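PDB 3QYH: Co-type Nitrile Hydratase beta subunit from Pseudomonas putida, which forms, together with its partner alpha subunit, a cobalt-dependent nitrile hydratase that probably catalyses the hydration of nitriles to amides. Local coordinates for residues 4-9 against 150-155; 121-126 against 178-183; 32-37 against 70-75. All blocks are in the same frame, centred on the assembly; numbering follows the deposited sequence.

Contact 1. Residues 4-9 against 150-155; sequences IHDTGG and MPRYTR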
# COMPACT_ATOMS: atom_id res chain seq x y z
N ILE B 4 -10.21 8.35 11.53
CA ILE B 4 -8.95 9.07 11.49
C ILE B 4 -7.96 8.52 10.42
O ILE B 4 -7.05 9.23 10.02
CB ILE B 4 -8.29 9.02 12.88
CG1 ILE B 4 -7.10 9.97 12.98
CG2 ILE B 4 -7.86 7.61 13.21
CD1 ILE B 4 -7.49 11.38 13.12
N HIS B 5 -8.15 7.27 9.99
CA HIS B 5 -7.32 6.65 8.93
C HIS B 5 -7.53 7.31 7.57
O HIS B 5 -6.69 7.19 6.68
CB HIS B 5 -7.66 5.16 8.76
CG HIS B 5 -8.92 4.92 7.99
ND1 HIS B 5 -10.17 4.98 8.57
CD2 HIS B 5 -9.12 4.64 6.68
CE1 HIS B 5 -11.09 4.75 7.65
NE2 HIS B 5 -10.48 4.54 6.49
N ASP B 6 -8.68 7.95 7.38
CA ASP B 6 -8.98 8.58 6.10
C ASP B 6 -8.32 9.97 6.08
O ASP B 6 -8.96 10.99 6.36
CB ASP B 6 -10.51 8.65 5.91
CG ASP B 6 -10.92 9.12 4.51
OD1 ASP B 6 -10.08 9.69 3.79
OD2 ASP B 6 -12.13 8.96 4.16
N THR B 7 -7.01 10.00 5.77
CA THR B 7 -6.19 11.17 6.03
C THR B 7 -6.20 12.24 4.93
O THR B 7 -5.81 13.38 5.17
CB THR B 7 -4.70 10.79 6.21
OG1 THR B 7 -4.20 10.22 4.99
CG2 THR B 7 -4.52 9.82 7.37
N GLY B 8 -6.61 11.87 3.72
CA GLY B 8 -6.39 12.73 2.57
C GLY B 8 -6.99 14.11 2.75
O GLY B 8 -8.20 14.23 3.04
N GLY B 9 -6.17 15.14 2.62
CA GLY B 9 -6.63 16.51 2.75
C GLY B 9 -6.57 17.11 4.16
O GLY B 9 -6.83 18.31 4.35
N MET B 150 -13.82 4.58 -0.72
CA MET B 150 -13.97 5.91 -1.30
C MET B 150 -13.57 6.94 -0.29
O MET B 150 -14.29 7.17 0.69
CB MET B 150 -15.42 6.19 -1.80
CG MET B 150 -16.55 5.83 -0.85
SD MET B 150 -18.04 6.85 -1.22
CE MET B 150 -18.54 6.18 -2.81
N PRO B 151 -12.40 7.57 -0.48
CA PRO B 151 -11.95 8.51 0.55
C PRO B 151 -12.93 9.67 0.68
O PRO B 151 -13.58 10.06 -0.30
CB PRO B 151 -10.61 9.02 0.02
CG PRO B 151 -10.12 7.92 -0.95
CD PRO B 151 -11.42 7.42 -1.58
N ARG B 152 -13.03 10.21 1.89
CA ARG B 152 -13.93 11.33 2.14
C ARG B 152 -13.66 12.47 1.17
O ARG B 152 -14.60 13.10 0.69
CB ARG B 152 -13.78 11.82 3.57
CG ARG B 152 -15.10 11.93 4.29
CD ARG B 152 -14.96 12.17 5.81
NE ARG B 152 -16.08 12.99 6.27
CZ ARG B 152 -16.20 13.51 7.50
NH1 ARG B 152 -17.26 14.25 7.81
NH2 ARG B 152 -15.27 13.28 8.41
N TYR B 153 -12.38 12.73 0.87
CA TYR B 153 -12.03 13.88 0.03
C TYR B 153 -12.55 13.79 -1.41
O TYR B 153 -12.54 14.79 -2.13
CB TYR B 153 -10.51 14.17 0.06
CG TYR B 153 -9.64 13.21 -0.75
CD1 TYR B 153 -8.99 12.14 -0.12
CD2 TYR B 153 -9.46 13.39 -2.12
CE1 TYR B 153 -8.19 11.24 -0.87
CE2 TYR B 153 -8.65 12.53 -2.86
CZ TYR B 153 -8.03 11.45 -2.24
OH TYR B 153 -7.24 10.61 -2.99
N THR B 154 -13.00 12.61 -1.84
CA THR B 154 -13.52 12.44 -3.20
C THR B 154 -15.05 12.53 -3.29
O THR B 154 -15.60 12.67 -4.39
CB THR B 154 -13.11 11.06 -3.81
OG1 THR B 154 -13.78 10.01 -3.12
CG2 THR B 154 -11.59 10.83 -3.76
N ARG B 155 -15.73 12.45 -2.15
CA ARG B 155 -17.18 12.29 -2.19
C ARG B 155 -17.92 13.53 -2.74
O ARG B 155 -17.63 14.65 -2.35
CB ARG B 155 -17.71 11.84 -0.82
CG ARG B 155 -17.14 10.48 -0.43
CD ARG B 155 -17.64 9.98 0.90
NE ARG B 155 -16.70 9.00 1.44
CZ ARG B 155 -16.66 8.64 2.72
NH1 ARG B 155 -17.53 9.16 3.59
NH2 ARG B 155 -15.77 7.76 3.15
O HOH W 1 -10.36 12.21 3.07

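Contact 2. Residues 121-126 against 178-183; sequences AAREEG and KGEHPQ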
# COMPACT_ATOMS: atom_id res chain seq x y z
N ALA B 121 -7.04 -10.00 -6.18
CA ALA B 121 -8.46 -9.70 -5.93
C ALA B 121 -9.24 -9.65 -7.25
O ALA B 121 -10.45 -9.45 -7.25
CB ALA B 121 -8.59 -8.39 -5.20
N ALA B 122 -8.55 -9.79 -8.38
CA ALA B 122 -9.24 -9.81 -9.68
C ALA B 122 -10.15 -11.04 -9.78
O ALA B 122 -9.81 -12.11 -9.27
CB ALA B 122 -8.23 -9.81 -10.83
N ARG B 123 -11.32 -10.87 -10.39
CA ARG B 123 -12.25 -11.97 -10.58
C ARG B 123 -12.73 -12.04 -12.03
O ARG B 123 -12.81 -11.02 -12.72
CB ARG B 123 -13.43 -11.87 -9.64
CG ARG B 123 -13.07 -11.97 -8.17
CD ARG B 123 -12.69 -13.38 -7.76
NE ARG B 123 -12.40 -13.45 -6.33
CZ ARG B 123 -11.20 -13.23 -5.80
NH1 ARG B 123 -10.18 -12.92 -6.58
NH2 ARG B 123 -11.03 -13.32 -4.49
N GLU B 124 -13.05 -13.25 -12.47
CA GLU B 124 -13.41 -13.50 -13.85
C GLU B 124 -14.72 -12.81 -14.25
O GLU B 124 -14.80 -12.16 -15.29
CB GLU B 124 -13.54 -15.00 -14.09
CG GLU B 124 -13.64 -15.39 -15.55
CD GLU B 124 -12.34 -15.13 -16.29
OE1 GLU B 124 -11.26 -15.31 -15.68
OE2 GLU B 124 -12.39 -14.76 -17.48
N GLU B 125 -15.74 -12.95 -13.41
CA GLU B 125 -17.03 -12.36 -13.74
C GLU B 125 -17.59 -11.52 -12.60
O GLU B 125 -17.36 -11.81 -11.43
CB GLU B 125 -18.02 -13.44 -14.16
CG GLU B 125 -18.10 -14.62 -13.21
CD GLU B 125 -18.75 -15.83 -13.85
OE1 GLU B 125 -18.68 -15.95 -15.09
OE2 GLU B 125 -19.33 -16.66 -13.11
N GLY B 126 -18.32 -10.47 -12.97
CA GLY B 126 -18.94 -9.59 -11.99
C GLY B 126 -19.87 -8.64 -12.72
O GLY B 126 -20.10 -8.81 -13.91
N LYS B 178 -20.56 -10.36 3.59
CA LYS B 178 -21.66 -10.23 2.62
C LYS B 178 -21.25 -10.68 1.23
O LYS B 178 -21.95 -10.39 0.26
CB LYS B 178 -22.15 -8.78 2.56
CG LYS B 178 -22.81 -8.31 3.85
CD LYS B 178 -23.35 -6.89 3.71
CE LYS B 178 -23.89 -6.35 5.03
NZ LYS B 178 -25.03 -7.16 5.54
N GLY B 179 -20.12 -11.35 1.12
CA GLY B 179 -19.70 -11.86 -0.17
C GLY B 179 -18.80 -10.90 -0.93
O GLY B 179 -18.55 -9.77 -0.49
N GLU B 180 -18.33 -11.35 -2.08
CA GLU B 180 -17.39 -10.58 -2.88
C GLU B 180 -18.02 -9.55 -3.82
O GLU B 180 -17.37 -8.56 -4.14
CB GLU B 180 -16.48 -11.51 -3.68
CG GLU B 180 -15.56 -12.33 -2.81
CD GLU B 180 -14.50 -13.08 -3.59
OE1 GLU B 180 -13.46 -13.42 -2.99
OE2 GLU B 180 -14.68 -13.30 -4.81
N HIS B 181 -19.25 -9.79 -4.27
CA HIS B 181 -19.94 -8.87 -5.20
C HIS B 181 -19.02 -8.20 -6.19
O HIS B 181 -18.91 -6.98 -6.22
CB HIS B 181 -20.73 -7.83 -4.42
CG HIS B 181 -21.85 -8.40 -3.64
ND1 HIS B 181 -23.13 -8.53 -4.15
CD2 HIS B 181 -21.89 -8.93 -2.39
CE1 HIS B 181 -23.91 -9.08 -3.24
NE2 HIS B 181 -23.18 -9.33 -2.16
N PRO B 182 -18.35 -8.98 -7.02
CA PRO B 182 -17.31 -8.42 -7.89
C PRO B 182 -17.87 -7.43 -8.91
O PRO B 182 -18.98 -7.61 -9.43
CB PRO B 182 -16.71 -9.65 -8.60
CG PRO B 182 -17.20 -10.81 -7.82
CD PRO B 182 -18.48 -10.44 -7.19
N GLN B 183 -17.11 -6.38 -9.19
CA GLN B 183 -17.55 -5.34 -10.11
C GLN B 183 -16.30 -4.64 -10.61
O GLN B 183 -15.19 -4.89 -10.12
CB GLN B 183 -18.50 -4.35 -9.41
CG GLN B 183 -17.86 -3.59 -8.24
CD GLN B 183 -18.81 -2.62 -7.54
OE1 GLN B 183 -19.52 -1.85 -8.18
NE2 GLN B 183 -18.83 -2.66 -6.20

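Contact 3. Residues 32-37 against 70-75; sequences TVMSLL and ELWLHV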
# COMPACT_ATOMS: atom_id res chain seq x y z
N THR B 32 8.61 -10.15 14.10
CA THR B 32 7.57 -11.08 14.55
C THR B 32 6.19 -10.63 14.09
O THR B 32 5.41 -11.42 13.52
CB THR B 32 7.58 -11.16 16.10
OG1 THR B 32 8.90 -11.52 16.53
CG2 THR B 32 6.56 -12.18 16.60
N VAL B 33 5.85 -9.36 14.35
CA VAL B 33 4.52 -8.87 13.99
C VAL B 33 4.31 -8.94 12.47
O VAL B 33 3.28 -9.40 11.97
CB VAL B 33 4.29 -7.42 14.50
CG1 VAL B 33 2.96 -6.90 13.98
CG2 VAL B 33 4.29 -7.40 16.06
N MET B 34 5.29 -8.47 11.71
CA MET B 34 5.14 -8.49 10.25
C MET B 34 4.91 -9.92 9.74
O MET B 34 4.03 -10.15 8.93
CB MET B 34 6.36 -7.86 9.58
CG MET B 34 6.25 -7.77 8.07
SD MET B 34 6.85 -9.29 7.25
CE MET B 34 5.75 -9.34 5.85
N SER B 35 5.69 -10.88 10.25
CA SER B 35 5.62 -12.24 9.70
C SER B 35 4.34 -12.98 10.12
O SER B 35 3.95 -13.96 9.48
CB SER B 35 6.87 -13.06 10.07
OG SER B 35 6.92 -13.26 11.46
N LEU B 36 3.68 -12.50 11.16
CA LEU B 36 2.42 -13.09 11.59
C LEU B 36 1.31 -12.89 10.57
O LEU B 36 0.41 -13.75 10.45
CB LEU B 36 1.98 -12.51 12.93
CG LEU B 36 2.72 -13.05 14.16
CD1 LEU B 36 2.23 -12.33 15.42
CD2 LEU B 36 2.55 -14.57 14.28
N LEU B 37 1.35 -11.79 9.81
CA LEU B 37 0.25 -11.50 8.90
C LEU B 37 0.05 -12.57 7.82
O LEU B 37 -1.05 -13.08 7.66
CB LEU B 37 0.40 -10.14 8.24
CG LEU B 37 -0.82 -9.34 7.81
CD1 LEU B 37 -0.61 -8.43 6.59
CD2 LEU B 37 -2.22 -10.01 7.87
N GLU B 70 2.43 -1.62 15.51
CA GLU B 70 1.49 -1.65 16.63
C GLU B 70 0.06 -1.75 16.12
O GLU B 70 -0.78 -2.35 16.78
CB GLU B 70 1.63 -0.42 17.51
CG GLU B 70 2.87 -0.41 18.34
CD GLU B 70 3.00 0.88 19.12
OE1 GLU B 70 2.23 1.07 20.08
OE2 GLU B 70 3.87 1.70 18.77
N LEU B 71 -0.22 -1.16 14.96
CA LEU B 71 -1.56 -1.29 14.38
C LEU B 71 -1.85 -2.75 14.02
O LEU B 71 -2.94 -3.26 14.27
CB LEU B 71 -1.70 -0.43 13.11
CG LEU B 71 -1.16 1.00 13.23
CD1 LEU B 71 -1.36 1.72 11.90
CD2 LEU B 71 -1.83 1.74 14.36
N TRP B 72 -0.87 -3.43 13.45
CA TRP B 72 -1.04 -4.84 13.12
C TRP B 72 -1.22 -5.68 14.38
O TRP B 72 -2.08 -6.57 14.42
CB TRP B 72 0.17 -5.36 12.34
CG TRP B 72 0.25 -4.87 10.92
CD1 TRP B 72 -0.32 -3.75 10.41
CD2 TRP B 72 0.96 -5.49 9.84
NE1 TRP B 72 -0.01 -3.63 9.07
CE2 TRP B 72 0.77 -4.69 8.69
CE3 TRP B 72 1.74 -6.66 9.73
CZ2 TRP B 72 1.33 -5.00 7.45
CZ3 TRP B 72 2.30 -6.97 8.50
CH2 TRP B 72 2.10 -6.15 7.38
N LEU B 73 -0.40 -5.41 15.39
CA LEU B 73 -0.49 -6.14 16.65
C LEU B 73 -1.90 -6.01 17.23
O LEU B 73 -2.47 -6.98 17.73
CB LEU B 73 0.56 -5.62 17.66
CG LEU B 73 0.42 -6.17 19.08
CD1 LEU B 73 0.52 -7.70 19.12
CD2 LEU B 73 1.44 -5.55 19.99
N HIS B 74 -2.47 -4.81 17.12
CA HIS B 74 -3.84 -4.57 17.58
C HIS B 74 -4.82 -5.47 16.86
O HIS B 74 -5.69 -6.07 17.50
CB HIS B 74 -4.27 -3.09 17.40
CG HIS B 74 -5.74 -2.88 17.54
ND1 HIS B 74 -6.33 -2.48 18.73
CD2 HIS B 74 -6.76 -3.05 16.66
CE1 HIS B 74 -7.64 -2.40 18.56
NE2 HIS B 74 -7.92 -2.74 17.31
N VAL B 75 -4.67 -5.59 15.54
CA VAL B 75 -5.59 -6.43 14.78
C VAL B 75 -5.49 -7.87 15.27
O VAL B 75 -6.51 -8.52 15.49
CB VAL B 75 -5.29 -6.39 13.26
CG1 VAL B 75 -6.22 -7.32 12.51
CG2 VAL B 75 -5.42 -4.98 12.73

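Contact 1. Residues 4-9 against 150-155
The side chain of D6 lies across P151 and the start of R152, at about a right angle to both. Its CG stands anti to the backbone N (chi1 -172°), which carries the carboxylate toward the opposite loop. There D6 OD2 takes the backbone N-H of R152 on its syn lone pair, with N and OD2 2.7 Å apart and an N-H...O angle of 157°; D6 OD1 passes 3.9 Å from P151 CB. A water donates to D6 OD1 at 2.6 Å and to G8 O, and weakly accepts from Y153 N. D6 is the centre of an inverse gamma turn in the N-terminal loop, and its carboxylate faces the 3-10 segment 152-154, between strands 136-139 and 158-168 of the SH3-clan domain. R155 holds M150 O side-on with NE and NH2, the oxygen lying in the guanidinium plane, while its NH1 is hydrogen-bonded to the side chain of N2. R155 NH2 is 4.0 Å from D6 OD2, a long salt bridge of charge alone, with the oxygen well out of that plane. An alanine in place of D6 would probably leave R152 N without its acceptor, the water without one of its partners and R155 without this distant countercharge. Glycine suits position 8, where a CB would clash with the Y153 ring. The hydroxyl of Y153 is hydrogen-bonded to an acidic side chain of the partner subunit.

Contact 2. Residues 121-126 against 178-183
Neither segment is a regular helix, and the backbones of 121-126 and 178-183 draw close at G126 and P182, whose CA atoms are 4.6 Å apart. G126 is almost fully extended, and its CA lies 3.2 Å from P182 O; a CB there would run into that oxygen, so glycine suits the place. The proline ring packs against the same backbone, with P182 CB 3.6 Å from E125 O, and its CB also reaches R123 CB. Farther along, R123 and E180 cross at about a right angle and form a two-pronged salt bridge. The guanidinium is used side-on: R123 NE donates to E180 OE2 at 2.7 Å and R123 NH2 to E180 OE1 at 2.9 Å, both on the syn sides. The two planes are turned 43° apart, so the pairing is not coplanar. A bend at chi2 (-73°) places CD of R123, from which the group reaches the glutamate. R123 NH1 bonds to A122 O and S120 O, which would limit rotation of the guanidinium. Both loops lie against the end of strand 158-168: R123 has backbone bonds to V167, P182 packs on V167, and E180 bonds to T170 just before helix 171-174, while Q183 begins strand 183-191.

Contact 3. Residues 32-37 against 70-75
The carbonyl O of M34 accepts a hydrogen bond from L37 N at 3.3 Å within the helix and is also approached by the rim of the W72 ring, with W72 CZ3 3.6 Å from that oxygen, which lies near the ring plane. V33 O likewise meets the edge of the indole. The tryptophan thus points the edge of its six-membered ring at the backbone of helix 28-43, a place that a large flat side chain fills well. Its CG is anti to the carbonyl carbon (chi1 -73°), which places CG beside the backbone N. Over one face lies L37, whose CD1 is 3.9 Å from the centroid of the W72 six-membered ring and 24° off the normal, a CH-pi contact with the methyl displaced toward the rim. M34 runs beside the indole in the same direction, its CG 4.1 Å from W72 CZ3. The branched V33 touches W72 and L73, with CG1 3.6 Å from W72 CB and CG2 4.4 Å from L73 CB. The short helical segments cross at 52°, their axes 9.4 Å apart at the closest. Around the pair, W72 meets F51 and Y69 edge-to-face, part of an aromatic cluster in the N-terminal helical part, and M34 touches F25. The W72 side chain is about 9 Å from the bound cobalt. No hydrogen bond links the two segments: the contact depends on apolar shape and on the indole's CH edge and pi face, so its hold is likely to come from close packing rather than from directed polar bonds.

Contact 3 is the buried one, joining helices 28-43 and 68-82 of the N-terminal part by apolar and aromatic packing. Contact 2 is a surface contact between two loops, where a salt bridge joins two partly exposed side chains and a glycine and a proline let the backbones close up. Contact 1, partly buried, lies between these extremes; it fastens the N-terminal loop to a loop of the C-terminal sheet through a carboxylate, a water and a distant charge pair. Contacts 1 and 2 share loops flanking strand 158-168, with 150-155 before it and 178-183 after it, and alternate along the chain, whereas contact 3 closes before contact 2 opens. None touches another: the centres stand 24 to 27 Å apart.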